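NADH kinase POS5, mitochondrial (Saccharomyces cerevisiae, PDB 3AFO) phosphorylates NADH, and about half as readily NAD(+), at the expense of ATP, making it a key source of the cellular reductant NADPH. Local coordinates at residues G122-I127 with G151-F156. Residues are numbered along the deposited sequence; the frame is centred on the assembly and turned at random.
With NAI (1,4-dihydronicotinamide adenine dinucleotide), chain C.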
# COMPACT_ATOMS: atom_id res chain seq x y z
N GLY A 122 -9.48 -27.77 -16.01
CA GLY A 122 -10.05 -26.43 -15.99
C GLY A 122 -9.11 -25.41 -15.39
O GLY A 122 -7.98 -25.26 -15.85
N GLY A 123 -9.60 -24.70 -14.38
CA GLY A 123 -8.84 -23.63 -13.73
C GLY A 123 -8.79 -23.77 -12.22
O GLY A 123 -8.97 -24.87 -11.68
N ASP A 124 -8.54 -22.65 -11.54
CA ASP A 124 -8.40 -22.64 -10.09
C ASP A 124 -9.68 -23.07 -9.40
O ASP A 124 -9.65 -23.88 -8.48
CB ASP A 124 -7.93 -21.27 -9.60
CG ASP A 124 -6.52 -20.94 -10.06
OD1 ASP A 124 -5.71 -21.87 -10.30
OD2 ASP A 124 -6.20 -19.74 -10.17
N GLY A 125 -10.81 -22.55 -9.90
CA GLY A 125 -12.13 -22.92 -9.39
C GLY A 125 -12.41 -24.42 -9.47
O GLY A 125 -13.06 -24.98 -8.60
N THR A 126 -11.88 -25.07 -10.51
CA THR A 126 -12.06 -26.51 -10.71
C THR A 126 -11.37 -27.31 -9.60
O THR A 126 -11.98 -28.21 -9.02
CB THR A 126 -11.55 -26.97 -12.09
OG1 THR A 126 -11.99 -26.03 -13.08
CG2 THR A 126 -12.12 -28.36 -12.43
N ILE A 127 -10.12 -26.97 -9.31
CA ILE A 127 -9.40 -27.53 -8.17
C ILE A 127 -10.17 -27.28 -6.87
O ILE A 127 -10.43 -28.22 -6.11
CB ILE A 127 -7.98 -26.93 -8.05
CG1 ILE A 127 -7.19 -27.19 -9.33
CG2 ILE A 127 -7.25 -27.49 -6.84
CD1 ILE A 127 -5.80 -26.58 -9.31
N GLY A 151 -5.29 -19.86 -14.87
CA GLY A 151 -5.34 -19.50 -13.47
C GLY A 151 -3.93 -19.66 -12.94
O GLY A 151 -2.98 -19.65 -13.72
N PHE A 152 -3.80 -19.84 -11.63
CA PHE A 152 -2.50 -19.90 -10.99
C PHE A 152 -2.10 -21.30 -10.53
O PHE A 152 -0.91 -21.63 -10.55
CB PHE A 152 -2.46 -18.93 -9.81
CG PHE A 152 -1.10 -18.82 -9.14
CD1 PHE A 152 -0.07 -18.09 -9.74
CD2 PHE A 152 -0.87 -19.43 -7.91
CE1 PHE A 152 1.19 -17.97 -9.13
CE2 PHE A 152 0.38 -19.31 -7.28
CZ PHE A 152 1.42 -18.58 -7.89
N LEU A 153 -3.07 -22.11 -10.12
CA LEU A 153 -2.79 -23.36 -9.38
C LEU A 153 -2.46 -24.61 -10.20
O LEU A 153 -1.65 -25.44 -9.75
CB LEU A 153 -3.90 -23.66 -8.36
CG LEU A 153 -4.18 -22.57 -7.31
CD1 LEU A 153 -5.40 -22.91 -6.48
CD2 LEU A 153 -2.97 -22.33 -6.40
N SER A 154 -3.07 -24.77 -11.37
CA SER A 154 -2.84 -25.95 -12.21
C SER A 154 -1.46 -25.90 -12.88
O SER A 154 -1.23 -25.05 -13.74
CB SER A 154 -3.92 -26.08 -13.28
OG SER A 154 -5.23 -26.04 -12.72
N PRO A 155 -0.54 -26.81 -12.49
CA PRO A 155 0.81 -26.69 -13.03
C PRO A 155 1.03 -27.28 -14.43
O PRO A 155 2.07 -27.03 -15.03
CB PRO A 155 1.67 -27.48 -12.01
CG PRO A 155 0.73 -27.88 -10.90
CD PRO A 155 -0.63 -27.90 -11.51
N PHE A 156 0.07 -28.07 -14.94
CA PHE A 156 0.26 -28.80 -16.20
C PHE A 156 -0.67 -28.35 -17.30
O PHE A 156 -1.87 -28.15 -17.09
CB PHE A 156 0.07 -30.31 -16.00
CG PHE A 156 0.98 -30.90 -14.96
CD1 PHE A 156 2.31 -31.14 -15.25
CD2 PHE A 156 0.50 -31.17 -13.68
CE1 PHE A 156 3.16 -31.66 -14.28
CE2 PHE A 156 1.34 -31.68 -12.71
CZ PHE A 156 2.67 -31.93 -13.01
PA NAI C . -13.36 -16.81 -9.71
O1A NAI C . -13.12 -17.27 -11.11
O2A NAI C . -14.58 -15.76 -9.53
O5B NAI C . -12.14 -16.04 -9.11
C5B NAI C . -10.93 -16.60 -9.30
C4B NAI C . -10.01 -15.58 -9.89
O4B NAI C . -8.96 -15.63 -8.89
C3B NAI C . -9.53 -16.35 -11.11
O3B NAI C . -8.83 -15.46 -11.98
C2B NAI C . -8.58 -17.36 -10.47
O2B NAI C . -7.57 -17.79 -11.37
C1B NAI C . -7.92 -16.51 -9.38
N9A NAI C . -7.46 -17.36 -8.24
C8A NAI C . -8.19 -18.18 -7.48
N7A NAI C . -7.39 -18.76 -6.57
C5A NAI C . -6.15 -18.30 -6.74
C6A NAI C . -4.93 -18.52 -6.12
N6A NAI C . -4.79 -19.36 -5.07
N1A NAI C . -3.85 -17.85 -6.58
C2A NAI C . -3.93 -17.01 -7.60
N3A NAI C . -5.08 -16.78 -8.22
C4A NAI C . -6.20 -17.41 -7.81
O3 NAI C . -13.76 -18.05 -8.67
PN NAI C . -12.86 -19.37 -8.50
O1N NAI C . -11.95 -19.52 -9.68
O2N NAI C . -13.82 -20.40 -8.06
O5D NAI C . -11.86 -19.06 -7.24
C5D NAI C . -12.39 -18.66 -5.98
C4D NAI C . -11.51 -17.58 -5.39
O4D NAI C . -11.89 -16.33 -6.02
C3D NAI C . -11.81 -17.30 -3.92
O3D NAI C . -11.13 -18.23 -3.07
C2D NAI C . -11.24 -15.87 -3.77
O2D NAI C . -9.90 -15.93 -3.24
C1D NAI C . -11.19 -15.36 -5.24
N1N NAI C . -11.90 -14.07 -5.29
C2N NAI C . -11.15 -12.94 -5.61
C3N NAI C . -11.73 -11.69 -5.66
C7N NAI C . -10.83 -10.48 -6.05
O7N NAI C . -11.28 -9.34 -6.15
N7N NAI C . -9.57 -10.77 -6.27
C4N NAI C . -13.09 -11.56 -5.37
C5N NAI C . -13.87 -12.68 -5.04
C6N NAI C . -13.28 -13.95 -4.98
O HOH W 1 -5.41 -23.36 -12.45
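G122-G123-D124-G125 is the GGDG motif of the NAD kinase family, set where the parallel-sheet strand 117-122 turns into helix 124-132, with G123 as N-cap and its NH hydrogen-bonded to T126 OG1. Facing it is segment 151-156, from the loop after strand 142-146 into the start of strand 156-157. The tight part is the D124 carboxylate. With CG beside the backbone N (chi1 -67°), the group reaches across to two successive amides and meets both with its syn lone pairs: F152 N lies 2.8 Å from D124 OD2, and L153 N lies 2.7 Å from D124 OD1. The bonds are nearly straight, 168° and 161°, and together they fix the rotation of the carboxylate. OD2 also accepts a bond from O2B of the adenosine ribose of NADH, the 2'-hydroxyl that this family phosphorylates, so the loop amides position the group that holds it; they probably also help stabilise its negative charge. G151, with no side chain, brings its CA to 3.4 Å from D124 OD2. I127 crosses L153 obliquely, its CD1 resting 3.6 Å from L153 CB.

Toward S154 the fit loosens, and S154 OG stays 4.1 Å from G123 O. F152 swings the other way, with CG anti to its backbone N, and lays CB against the adenine. On the S154 side a water bridges the segments, donating to D124 OD1 and accepting from S154 N at 2.9 Å.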